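Local coordinates for protein spectinomycin phosphotransferase (Legionella pneumophila serogroup 1, PDB 3I0O) that probably transfers a phosphate from a nucleotide to the antibiotic spectinomycin, which it binds close to ADP and magnesium in a kinase-like fold, at residues 287-292 with 311-316; 153-158 with 187-192; 148-153 with 281-286. All coordinates share one frame; numbering follows the deposited sequence.

Interaction 1: 287-292 with 311-316. With SMI (spectinomycin), chain C.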
loop_
_atom_site.group_PDB
_atom_site.type_symbol
_atom_site.label_atom_id
_atom_site.label_comp_id
_atom_site.label_asym_id
_atom_site.label_seq_id
_atom_site.Cartn_x
_atom_site.Cartn_y
_atom_site.Cartn_z
ATOM N N GLU A 287 -3.116 -9.342 8.391
ATOM C CA GLU A 287 -1.733 -9.049 8.033
ATOM C C GLU A 287 -1.209 -7.894 8.890
ATOM O O GLU A 287 -0.099 -7.965 9.441
ATOM C CB GLU A 287 -1.613 -8.694 6.538
ATOM C CG GLU A 287 -0.157 -8.569 6.042
ATOM C CD GLU A 287 -0.027 -8.412 4.521
ATOM O OE1 GLU A 287 -0.703 -9.150 3.773
ATOM O OE2 GLU A 287 0.771 -7.563 4.069
ATOM N N ASP A 288 -1.998 -6.828 9.006
ATOM C CA ASP A 288 -1.562 -5.697 9.805
ATOM C C ASP A 288 -1.378 -6.107 11.255
ATOM O O ASP A 288 -0.403 -5.713 11.890
ATOM C CB ASP A 288 -2.538 -4.527 9.693
ATOM C CG ASP A 288 -2.255 -3.644 8.479
ATOM O OD1 ASP A 288 -1.219 -3.851 7.802
ATOM O OD2 ASP A 288 -3.067 -2.735 8.207
ATOM N N ILE A 289 -2.298 -6.914 11.777
ATOM C CA ILE A 289 -2.177 -7.368 13.165
ATOM C C ILE A 289 -0.852 -8.121 13.326
ATOM O O ILE A 289 -0.130 -7.913 14.299
ATOM C CB ILE A 289 -3.359 -8.300 13.567
ATOM C CG1 ILE A 289 -4.640 -7.488 13.699
ATOM C CG2 ILE A 289 -3.071 -8.984 14.891
ATOM C CD1 ILE A 289 -5.886 -8.338 13.770
ATOM N N ALA A 290 -0.539 -8.978 12.355
ATOM C CA ALA A 290 0.693 -9.762 12.357
ATOM C C ALA A 290 1.963 -8.903 12.248
ATOM O O ALA A 290 2.951 -9.157 12.938
ATOM C CB ALA A 290 0.657 -10.780 11.211
ATOM N N VAL A 291 1.953 -7.897 11.382
ATOM C CA VAL A 291 3.129 -7.048 11.247
ATOM C C VAL A 291 3.314 -6.149 12.472
ATOM O O VAL A 291 4.418 -6.031 12.994
ATOM C CB VAL A 291 3.055 -6.176 9.971
ATOM C CG1 VAL A 291 4.161 -5.117 9.997
ATOM C CG2 VAL A 291 3.198 -7.065 8.727
ATOM N N TYR A 292 2.239 -5.513 12.929
ATOM C CA TYR A 292 2.323 -4.649 14.103
ATOM C C TYR A 292 2.596 -5.492 15.340
ATOM O O TYR A 292 3.365 -5.097 16.215
ATOM C CB TYR A 292 1.025 -3.864 14.274
ATOM C CG TYR A 292 0.786 -2.881 13.153
ATOM C CD1 TYR A 292 -0.507 -2.564 12.741
ATOM C CD2 TYR A 292 1.857 -2.292 12.479
ATOM C CE1 TYR A 292 -0.731 -1.698 11.684
ATOM C CE2 TYR A 292 1.649 -1.418 11.421
ATOM C CZ TYR A 292 0.350 -1.130 11.028
ATOM O OH TYR A 292 0.137 -0.286 9.974
ATOM N N LYS A 311 -0.012 2.619 17.583
ATOM C CA LYS A 311 -1.024 3.599 17.216
ATOM C C LYS A 311 -1.903 3.063 16.073
ATOM O O LYS A 311 -3.132 3.119 16.136
ATOM C CB LYS A 311 -0.344 4.905 16.791
ATOM C CG LYS A 311 -1.285 5.967 16.227
ATOM C CD LYS A 311 -0.503 7.141 15.646
ATOM C CE LYS A 311 -1.437 8.148 14.980
ATOM N NZ LYS A 311 -2.504 8.619 15.914
ATOM N N TYR A 312 -1.260 2.546 15.032
ATOM C CA TYR A 312 -1.961 1.995 13.874
ATOM C C TYR A 312 -2.760 0.758 14.229
ATOM O O TYR A 312 -3.875 0.565 13.755
ATOM C CB TYR A 312 -0.954 1.668 12.775
ATOM C CG TYR A 312 -0.423 2.896 12.083
ATOM C CD1 TYR A 312 0.839 2.897 11.501
ATOM C CD2 TYR A 312 -1.202 4.049 11.975
ATOM C CE1 TYR A 312 1.320 4.016 10.819
ATOM C CE2 TYR A 312 -0.737 5.173 11.298
ATOM C CZ TYR A 312 0.528 5.148 10.721
ATOM O OH TYR A 312 1.003 6.248 10.042
ATOM N N PHE A 313 -2.183 -0.080 15.073
ATOM C CA PHE A 313 -2.851 -1.284 15.503
ATOM C C PHE A 313 -4.213 -0.920 16.119
ATOM O O PHE A 313 -5.256 -1.387 15.658
ATOM C CB PHE A 313 -1.989 -2.020 16.528
ATOM C CG PHE A 313 -2.537 -3.361 16.919
ATOM C CD1 PHE A 313 -2.136 -4.512 16.256
ATOM C CD2 PHE A 313 -3.459 -3.474 17.945
ATOM C CE1 PHE A 313 -2.645 -5.760 16.614
ATOM C CE2 PHE A 313 -3.971 -4.715 18.305
ATOM C CZ PHE A 313 -3.563 -5.858 17.640
ATOM N N LYS A 314 -4.206 -0.075 17.146
ATOM C CA LYS A 314 -5.454 0.319 17.798
ATOM C C LYS A 314 -6.396 1.071 16.869
ATOM O O LYS A 314 -7.617 0.914 16.949
ATOM C CB LYS A 314 -5.163 1.180 19.028
ATOM C CG LYS A 314 -4.431 0.441 20.137
ATOM C CD LYS A 314 -4.239 1.320 21.357
ATOM C CE LYS A 314 -3.429 2.564 21.032
ATOM N NZ LYS A 314 -3.118 3.350 22.265
ATOM N N GLU A 315 -5.821 1.887 15.992
ATOM C CA GLU A 315 -6.581 2.689 15.035
ATOM C C GLU A 315 -7.572 1.808 14.262
ATOM O O GLU A 315 -8.679 2.230 13.937
ATOM C CB GLU A 315 -5.602 3.369 14.071
ATOM C CG GLU A 315 -6.132 4.579 13.316
ATOM C CD GLU A 315 -6.300 4.321 11.820
ATOM O OE1 GLU A 315 -5.453 3.595 11.239
ATOM O OE2 GLU A 315 -7.269 4.857 11.221
ATOM N N MET A 316 -7.175 0.572 13.990
ATOM C CA MET A 316 -8.022 -0.349 13.250
ATOM C C MET A 316 -9.357 -0.706 13.915
ATOM O O MET A 316 -10.326 -1.049 13.228
ATOM C CB MET A 316 -7.259 -1.645 12.976
ATOM C CG MET A 316 -5.888 -1.452 12.363
ATOM S SD MET A 316 -5.231 -3.002 11.767
ATOM C CE MET A 316 -4.964 -3.910 13.270
HETATM O O1 SMI C . -1.375 2.597 6.003
HETATM C C2 SMI C . -1.799 3.354 7.167
HETATM C C2M SMI C . -0.851 4.532 7.355
HETATM C C3 SMI C . -1.801 2.432 8.443
HETATM C C4 SMI C . -2.748 1.301 8.130
HETATM C C5 SMI C . -2.094 0.584 6.967
HETATM O O5 SMI C . -2.946 -0.526 6.668
HETATM C C6 SMI C . -2.225 1.444 5.739
HETATM O O1B SMI C . -0.786 0.095 7.238
HETATM O O2B SMI C . -1.545 0.908 4.587
HETATM C C7 SMI C . -0.305 -0.589 6.106
HETATM C C8 SMI C . 1.087 -1.161 6.429
HETATM N N8 SMI C . 0.910 -2.057 7.594
HETATM C C8M SMI C . 2.188 -2.650 8.002
HETATM C C9 SMI C . 1.587 -1.950 5.176
HETATM O O9 SMI C . 0.662 -3.012 4.882
HETATM C C10 SMI C . 1.671 -0.992 3.945
HETATM N N10 SMI C . 2.068 -1.650 2.807
HETATM C C1M SMI C . 3.400 -2.259 2.920
HETATM C C11 SMI C . 0.292 -0.387 3.692
HETATM O O11 SMI C . 0.390 0.494 2.598
HETATM C C12 SMI C . -0.225 0.370 4.902
HETATM O O4A SMI C . -2.934 0.360 9.194
HETATM O O4B SMI C . -3.898 2.039 7.992
#
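Near Tyr292 and Phe313, whose CA atoms lie 6.3 Å apart, two helices run roughly antiparallel: the axes of 287-292 and 311-315 pass 9.8 Å from each other at 153°. Large, mostly apolar residues fill the space between them. Ile289 sends CG2 to the edge of the Phe313 ring, 3.7 Å from CE1, while its CG1 meets the methyl CE of Met316. That flexible thioether chain bends at its last torsion (chi3 -67°), which lays CE over one face of Phe313, toward the rim. The Tyr292 ring passes beside the base of Tyr312, its CE1 3.5 Å from Tyr312 CB.

The two helices belong to the helical lobe of this aminoglycoside-phosphotransferase-like, kinase-related fold, and on one side they form a wall of the spectinomycin site. Asp288 suits that wall because both of its oxygens accept: OD1 takes a 2.8 Å bond from the drug's amine N8, and OD2 one of 2.7 Å from hydroxyl O5 as well as a longer one from O4A. The carboxylate probably favours a protonated amine. Tyr292 OH takes a second bond from N8 and shares another with O4A. Tyr312 offers a face instead, with C3 of the drug 3.8 Å above the centre of its ring. Asp212 and Arg284 supply further bonds to the ligand, and Phe174 packs edge-to-face with Phe313.

Interaction 2: 153-158 with 187-192; sequences IVRSFY and RLVDTS
Val154 meets Val189 where helices 149-158 and 182-198 pack in the helical lobe of the aminoglycoside phosphotransferase family fold; 28 residues of chain lie between the two segments. The short axes run 10.7 Å apart at 141°, well short of strictly antiparallel. The contact rests on Val154, Arg155 and Tyr158 against Val189 and Asp190. From Val154 the branch CG1 lies anti to the backbone N (chi1 176°) and comes 3.6 Å from CG2 of Val189; the two compact valines lie alongside, heading opposite ways.

Arg155 follows with a straight chain out to NE, long enough to reach across. Its guanidinium lies flat over Val189, whose CG1 sits 3.5 Å above the centre of the plane, so an apolar methyl packs against the face while the N-H groups at the rim remain available to acids. One of these, NH2, forms a salt bridge with OD1 of Asp190 at 3.4 Å, near the guanidinium plane, though its hydrogen bond is weak; NH1 has a stronger partner in Glu193, one turn beyond Val189.

Ser156, on the outer side of its helix, turns OG back to the carbonyl O of Ile153 at 2.7 Å. At Tyr158 the ring lies with one face over Arg155 CA, stacks also with His186, and carries its hydroxyl inward against Val189. There OH is buried with no polar partner in the model, 3.6 Å from Val189 CB.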
loop_
_atom_site.group_PDB
_atom_site.type_symbol
_atom_site.label_atom_id
_atom_site.label_comp_id
_atom_site.label_asym_id
_atom_site.label_seq_id
_atom_site.Cartn_x
_atom_site.Cartn_y
_atom_site.Cartn_z
ATOM N N ILE A 153 0.965 -16.513 12.023
ATOM C CA ILE A 153 1.719 -15.581 12.846
ATOM C C ILE A 153 0.836 -14.954 13.932
ATOM O O ILE A 153 1.239 -14.870 15.093
ATOM C CB ILE A 153 2.368 -14.480 11.968
ATOM C CG1 ILE A 153 3.521 -15.090 11.163
ATOM C CG2 ILE A 153 2.881 -13.338 12.829
ATOM C CD1 ILE A 153 4.129 -14.166 10.127
ATOM N N VAL A 154 -0.369 -14.528 13.569
ATOM C CA VAL A 154 -1.263 -13.922 14.553
ATOM C C VAL A 154 -1.633 -14.961 15.612
ATOM O O VAL A 154 -1.744 -14.640 16.796
ATOM C CB VAL A 154 -2.546 -13.373 13.891
ATOM C CG1 VAL A 154 -3.502 -12.837 14.950
ATOM C CG2 VAL A 154 -2.178 -12.260 12.913
ATOM N N ARG A 155 -1.816 -16.208 15.182
ATOM C CA ARG A 155 -2.142 -17.278 16.117
ATOM C C ARG A 155 -0.962 -17.517 17.056
ATOM O O ARG A 155 -1.151 -17.790 18.244
ATOM C CB ARG A 155 -2.506 -18.560 15.363
ATOM C CG ARG A 155 -3.962 -18.593 14.973
ATOM C CD ARG A 155 -4.287 -19.755 14.080
ATOM N NE ARG A 155 -5.716 -19.825 13.824
ATOM C CZ ARG A 155 -6.246 -20.059 12.630
ATOM N NH1 ARG A 155 -5.452 -20.240 11.576
ATOM N NH2 ARG A 155 -7.568 -20.113 12.490
ATOM N N SER A 156 0.255 -17.385 16.536
ATOM C CA SER A 156 1.429 -17.579 17.371
ATOM C C SER A 156 1.463 -16.495 18.448
ATOM O O SER A 156 2.280 -16.551 19.362
ATOM C CB SER A 156 2.715 -17.517 16.537
ATOM O OG SER A 156 3.186 -16.187 16.391
ATOM N N PHE A 157 0.578 -15.508 18.330
ATOM C CA PHE A 157 0.511 -14.428 19.310
ATOM C C PHE A 157 -0.396 -14.834 20.466
ATOM O O PHE A 157 -0.130 -14.500 21.622
ATOM C CB PHE A 157 -0.068 -13.136 18.704
ATOM C CG PHE A 157 0.814 -12.462 17.682
ATOM C CD1 PHE A 157 2.196 -12.647 17.677
ATOM C CD2 PHE A 157 0.255 -11.581 16.753
ATOM C CE1 PHE A 157 3.009 -11.962 16.766
ATOM C CE2 PHE A 157 1.059 -10.891 15.841
ATOM C CZ PHE A 157 2.436 -11.081 15.848
ATOM N N TYR A 158 -1.477 -15.541 20.139
ATOM C CA TYR A 158 -2.468 -15.970 21.125
ATOM C C TYR A 158 -1.884 -16.306 22.492
ATOM O O TYR A 158 -2.324 -15.787 23.511
ATOM C CB TYR A 158 -3.241 -17.197 20.619
ATOM C CG TYR A 158 -4.210 -16.973 19.468
ATOM C CD1 TYR A 158 -4.824 -18.064 18.846
ATOM C CD2 TYR A 158 -4.520 -15.693 19.002
ATOM C CE1 TYR A 158 -5.717 -17.894 17.794
ATOM C CE2 TYR A 158 -5.418 -15.513 17.942
ATOM C CZ TYR A 158 -6.011 -16.623 17.345
ATOM O OH TYR A 158 -6.900 -16.480 16.306
ATOM N N ARG A 187 -11.745 -13.574 15.764
ATOM C CA ARG A 187 -12.802 -13.571 14.768
ATOM C C ARG A 187 -12.229 -13.202 13.396
ATOM O O ARG A 187 -12.574 -13.811 12.391
ATOM C CB ARG A 187 -13.897 -12.588 15.174
ATOM C CG ARG A 187 -15.042 -12.534 14.187
ATOM C CD ARG A 187 -16.132 -11.568 14.634
ATOM N NE ARG A 187 -17.137 -11.398 13.587
ATOM C CZ ARG A 187 -18.144 -10.534 13.645
ATOM N NH1 ARG A 187 -18.294 -9.752 14.709
ATOM N NH2 ARG A 187 -18.993 -10.441 12.630
ATOM N N LEU A 188 -11.349 -12.207 13.358
ATOM C CA LEU A 188 -10.740 -11.804 12.098
ATOM C C LEU A 188 -9.947 -12.977 11.514
ATOM O O LEU A 188 -10.092 -13.308 10.334
ATOM C CB LEU A 188 -9.826 -10.584 12.308
ATOM C CG LEU A 188 -10.530 -9.237 12.542
ATOM C CD1 LEU A 188 -9.561 -8.243 13.150
ATOM C CD2 LEU A 188 -11.098 -8.706 11.222
ATOM N N VAL A 189 -9.117 -13.609 12.342
ATOM C CA VAL A 189 -8.330 -14.744 11.880
ATOM C C VAL A 189 -9.243 -15.886 11.442
ATOM O O VAL A 189 -9.089 -16.424 10.351
ATOM C CB VAL A 189 -7.381 -15.279 12.979
ATOM C CG1 VAL A 189 -6.657 -16.533 12.487
ATOM C CG2 VAL A 189 -6.386 -14.212 13.363
ATOM N N ASP A 190 -10.205 -16.246 12.282
ATOM C CA ASP A 190 -11.102 -17.345 11.938
ATOM C C ASP A 190 -11.943 -17.093 10.689
ATOM O O ASP A 190 -12.142 -18.005 9.887
ATOM C CB ASP A 190 -12.022 -17.697 13.119
ATOM C CG ASP A 190 -11.250 -18.166 14.346
ATOM O OD1 ASP A 190 -10.164 -18.760 14.170
ATOM O OD2 ASP A 190 -11.733 -17.948 15.483
ATOM N N THR A 191 -12.436 -15.870 10.515
ATOM C CA THR A 191 -13.255 -15.566 9.349
ATOM C C THR A 191 -12.428 -15.608 8.066
ATOM O O THR A 191 -12.897 -16.061 7.029
ATOM C CB THR A 191 -13.925 -14.188 9.483
ATOM O OG1 THR A 191 -14.790 -14.199 10.622
ATOM C CG2 THR A 191 -14.748 -13.858 8.239
ATOM N N SER A 192 -11.193 -15.132 8.147
ATOM C CA SER A 192 -10.303 -15.133 6.998
ATOM C C SER A 192 -9.992 -16.583 6.621
ATOM O O SER A 192 -10.054 -16.950 5.452
ATOM C CB SER A 192 -9.015 -14.372 7.339
ATOM O OG SER A 192 -8.058 -14.443 6.297
#

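Interaction 3: 148-153 with 281-286; sequences PKWREI and RHERIV. With SMI (spectinomycin), chain C.
Trp150 presents the edge of its indole to Glu283, with OE2 near the ring plane and 3.5 Å from CD1, while one face carries NZ of Lys149, 3.3 Å above the plane and toward the rim. The guanidinium of Arg151 is used in a similar way: a water lies over one face, off centre, and Glu283 OE1 lies at the edge. Its plane is turned 62° from that of the carboxylate. The salt bridge from NH1 to OE1 is short, 2.7 Å, but as a hydrogen bond it is weak, because its angle at the hydrogen is 122°.

Glu283 can serve both residues because its chain bends at chi2, and its strongest polar partner is Ser192, which bonds to OE1. OE2 accepts from the same water, which in turn accepts from the backbone N of Arg151; thus a near-terminal amide of helix 149-158 is tied to a carboxylate of helix 274-298. Glu283 and Glu193, the latter at NE, probably balance the charge of Arg151, while Tyr146 O and Tyr279 OH take further N-H groups. Val286, small and branched, fits between the helices: CG1 packs 3.9 Å from Trp150 CB and against the base of Arg151.

The side chain of Arg284 leaves another face of its helix and reaches spectinomycin with its guanidinium. From its extended chain NH2 donates to O2B at 3.0 Å, and NH1 and NH2 both make weak bonds to O5, while Asp212 pairs with NH2. The helices cross at 54°; in this helical lobe of an aminoglycoside-phosphotransferase-like fold, helix 274-298 has the ionic cluster on one side and the spectinomycin site on another.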
loop_
_atom_site.group_PDB
_atom_site.type_symbol
_atom_site.label_atom_id
_atom_site.label_comp_id
_atom_site.label_asym_id
_atom_site.label_seq_id
_atom_site.Cartn_x
_atom_site.Cartn_y
_atom_site.Cartn_z
ATOM N N PRO A 148 -1.636 -19.000 4.220
ATOM C CA PRO A 148 -2.031 -18.912 5.629
ATOM C C PRO A 148 -0.910 -18.292 6.458
ATOM O O PRO A 148 -0.980 -18.247 7.686
ATOM C CB PRO A 148 -2.287 -20.368 5.999
ATOM C CG PRO A 148 -1.205 -21.074 5.217
ATOM C CD PRO A 148 -1.266 -20.384 3.862
ATOM N N LYS A 149 0.122 -17.809 5.774
ATOM C CA LYS A 149 1.278 -17.203 6.432
ATOM C C LYS A 149 0.961 -16.199 7.547
ATOM O O LYS A 149 1.512 -16.298 8.649
ATOM C CB LYS A 149 2.174 -16.528 5.394
ATOM C CG LYS A 149 3.420 -15.867 5.971
ATOM C CD LYS A 149 4.273 -15.259 4.867
ATOM C CE LYS A 149 5.569 -14.664 5.411
ATOM N NZ LYS A 149 5.345 -13.440 6.230
ATOM N N TRP A 150 0.088 -15.234 7.276
ATOM C CA TRP A 150 -0.231 -14.231 8.288
ATOM C C TRP A 150 -1.171 -14.743 9.387
ATOM O O TRP A 150 -1.049 -14.337 10.540
ATOM C CB TRP A 150 -0.813 -12.970 7.634
ATOM C CG TRP A 150 0.037 -12.429 6.513
ATOM C CD1 TRP A 150 -0.252 -12.464 5.176
ATOM C CD2 TRP A 150 1.317 -11.789 6.629
ATOM N NE1 TRP A 150 0.767 -11.888 4.455
ATOM C CE2 TRP A 150 1.742 -11.465 5.320
ATOM C CE3 TRP A 150 2.147 -11.461 7.708
ATOM C CZ2 TRP A 150 2.960 -10.828 5.062
ATOM C CZ3 TRP A 150 3.356 -10.830 7.454
ATOM C CH2 TRP A 150 3.752 -10.519 6.139
ATOM N N ARG A 151 -2.102 -15.624 9.034
ATOM C CA ARG A 151 -3.023 -16.185 10.015
ATOM C C ARG A 151 -2.272 -16.992 11.089
ATOM O O ARG A 151 -2.650 -16.985 12.260
ATOM C CB ARG A 151 -4.069 -17.062 9.314
ATOM C CG ARG A 151 -5.106 -16.259 8.532
ATOM C CD ARG A 151 -6.176 -17.133 7.909
ATOM N NE ARG A 151 -5.683 -17.929 6.785
ATOM C CZ ARG A 151 -5.457 -17.462 5.557
ATOM N NH1 ARG A 151 -5.670 -16.185 5.263
ATOM N NH2 ARG A 151 -5.032 -18.286 4.610
ATOM N N GLU A 152 -1.206 -17.677 10.681
ATOM C CA GLU A 152 -0.390 -18.473 11.590
ATOM C C GLU A 152 0.383 -17.582 12.554
ATOM O O GLU A 152 0.464 -17.861 13.757
ATOM C CB GLU A 152 0.592 -19.330 10.797
ATOM C CG GLU A 152 -0.038 -20.534 10.128
ATOM C CD GLU A 152 0.894 -21.207 9.121
ATOM O OE1 GLU A 152 2.104 -21.346 9.421
ATOM O OE2 GLU A 152 0.409 -21.606 8.034
ATOM N N ILE A 153 0.965 -16.513 12.023
ATOM C CA ILE A 153 1.719 -15.581 12.846
ATOM C C ILE A 153 0.836 -14.954 13.932
ATOM O O ILE A 153 1.239 -14.870 15.093
ATOM C CB ILE A 153 2.368 -14.480 11.968
ATOM C CG1 ILE A 153 3.521 -15.090 11.163
ATOM C CG2 ILE A 153 2.881 -13.338 12.829
ATOM C CD1 ILE A 153 4.129 -14.166 10.127
ATOM N N ARG A 281 -10.906 -8.043 3.099
ATOM C CA ARG A 281 -11.106 -7.092 4.184
ATOM C C ARG A 281 -10.681 -7.686 5.539
ATOM O O ARG A 281 -10.206 -6.962 6.420
ATOM C CB ARG A 281 -12.570 -6.646 4.248
ATOM C CG ARG A 281 -12.988 -5.800 3.069
ATOM C CD ARG A 281 -14.289 -5.062 3.308
ATOM N NE ARG A 281 -14.493 -4.029 2.295
ATOM C CZ ARG A 281 -15.625 -3.350 2.125
ATOM N NH1 ARG A 281 -16.681 -3.586 2.899
ATOM N NH2 ARG A 281 -15.702 -2.422 1.183
ATOM N N HIS A 282 -10.851 -8.998 5.705
ATOM C CA HIS A 282 -10.471 -9.651 6.957
ATOM C C HIS A 282 -8.979 -9.976 6.946
ATOM O O HIS A 282 -8.258 -9.647 7.880
ATOM C CB HIS A 282 -11.268 -10.948 7.174
ATOM C CG HIS A 282 -12.697 -10.734 7.570
ATOM N ND1 HIS A 282 -13.671 -10.351 6.674
ATOM C CD2 HIS A 282 -13.315 -10.849 8.770
ATOM C CE1 HIS A 282 -14.828 -10.238 7.304
ATOM N NE2 HIS A 282 -14.638 -10.534 8.577
ATOM N N GLU A 283 -8.528 -10.614 5.875
ATOM C CA GLU A 283 -7.130 -10.996 5.728
ATOM C C GLU A 283 -6.179 -9.792 5.797
ATOM O O GLU A 283 -5.143 -9.864 6.461
ATOM C CB GLU A 283 -6.935 -11.750 4.404
ATOM C CG GLU A 283 -5.493 -12.134 4.066
ATOM C CD GLU A 283 -4.854 -13.072 5.094
ATOM O OE1 GLU A 283 -5.570 -13.617 5.963
ATOM O OE2 GLU A 283 -3.625 -13.273 5.023
ATOM N N ARG A 284 -6.520 -8.692 5.127
ATOM C CA ARG A 284 -5.649 -7.527 5.155
ATOM C C ARG A 284 -5.453 -7.038 6.590
ATOM O O ARG A 284 -4.346 -6.636 6.962
ATOM C CB ARG A 284 -6.199 -6.390 4.281
ATOM C CG ARG A 284 -5.283 -5.180 4.275
ATOM C CD ARG A 284 -5.726 -4.094 3.317
ATOM N NE ARG A 284 -4.654 -3.120 3.144
ATOM C CZ ARG A 284 -4.400 -2.121 3.983
ATOM N NH1 ARG A 284 -5.146 -1.937 5.065
ATOM N NH2 ARG A 284 -3.371 -1.321 3.754
ATOM N N ILE A 285 -6.517 -7.062 7.394
ATOM C CA ILE A 285 -6.395 -6.638 8.790
ATOM C C ILE A 285 -5.569 -7.670 9.569
ATOM O O ILE A 285 -4.824 -7.318 10.485
ATOM C CB ILE A 285 -7.773 -6.477 9.463
ATOM C CG1 ILE A 285 -8.602 -5.417 8.727
ATOM C CG2 ILE A 285 -7.587 -6.098 10.923
ATOM C CD1 ILE A 285 -10.075 -5.466 9.065
ATOM N N VAL A 286 -5.695 -8.942 9.196
ATOM C CA VAL A 286 -4.930 -9.998 9.856
ATOM C C VAL A 286 -3.451 -9.739 9.619
ATOM O O VAL A 286 -2.634 -9.889 10.531
ATOM C CB VAL A 286 -5.282 -11.405 9.305
ATOM C CG1 VAL A 286 -4.169 -12.398 9.635
ATOM C CG2 VAL A 286 -6.595 -11.869 9.907
HETATM O O1 SMI C . -1.375 2.597 6.003
HETATM C C2 SMI C . -1.799 3.354 7.167
HETATM C C2M SMI C . -0.851 4.532 7.355
HETATM C C3 SMI C . -1.801 2.432 8.443
HETATM C C4 SMI C . -2.748 1.301 8.130
HETATM C C5 SMI C . -2.094 0.584 6.967
HETATM O O5 SMI C . -2.946 -0.526 6.668
HETATM C C6 SMI C . -2.225 1.444 5.739
HETATM O O1B SMI C . -0.786 0.095 7.238
HETATM O O2B SMI C . -1.545 0.908 4.587
HETATM C C7 SMI C . -0.305 -0.589 6.106
HETATM C C8 SMI C . 1.087 -1.161 6.429
HETATM N N8 SMI C . 0.910 -2.057 7.594
HETATM C C8M SMI C . 2.188 -2.650 8.002
HETATM C C9 SMI C . 1.587 -1.950 5.176
HETATM O O9 SMI C . 0.662 -3.012 4.882
HETATM C C10 SMI C . 1.671 -0.992 3.945
HETATM N N10 SMI C . 2.068 -1.650 2.807
HETATM C C1M SMI C . 3.400 -2.259 2.920
HETATM C C11 SMI C . 0.292 -0.387 3.692
HETATM O O11 SMI C . 0.390 0.494 2.598
HETATM C C12 SMI C . -0.225 0.370 4.902
HETATM O O4A SMI C . -2.934 0.360 9.194
HETATM O O4B SMI C . -3.898 2.039 7.992
HETATM O O HOH W 1 -2.573 -15.437 6.196
#

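Overall arrangement
The three contacts share helices: 274-298 serves interactions 1 and 3, and 149-158 serves interactions 2 and 3, which have Ile153 in common and centres about 7 Å apart. Ser192 of interaction 2 joins the ionic group of interaction 3, its OG 2.6 Å from Glu283 OE1. Ala290 of interaction 1 packs its CB 3.6 Å from Val154 CG2 of interaction 2. Spectinomycin touches interactions 1 and 3, whereas in interaction 2 the side chain of Val154 stays about 12 Å from it. The nucleotide lies farther along: the side chain of Tyr312 is about 9 Å from ADP and about 10 Å from magnesium.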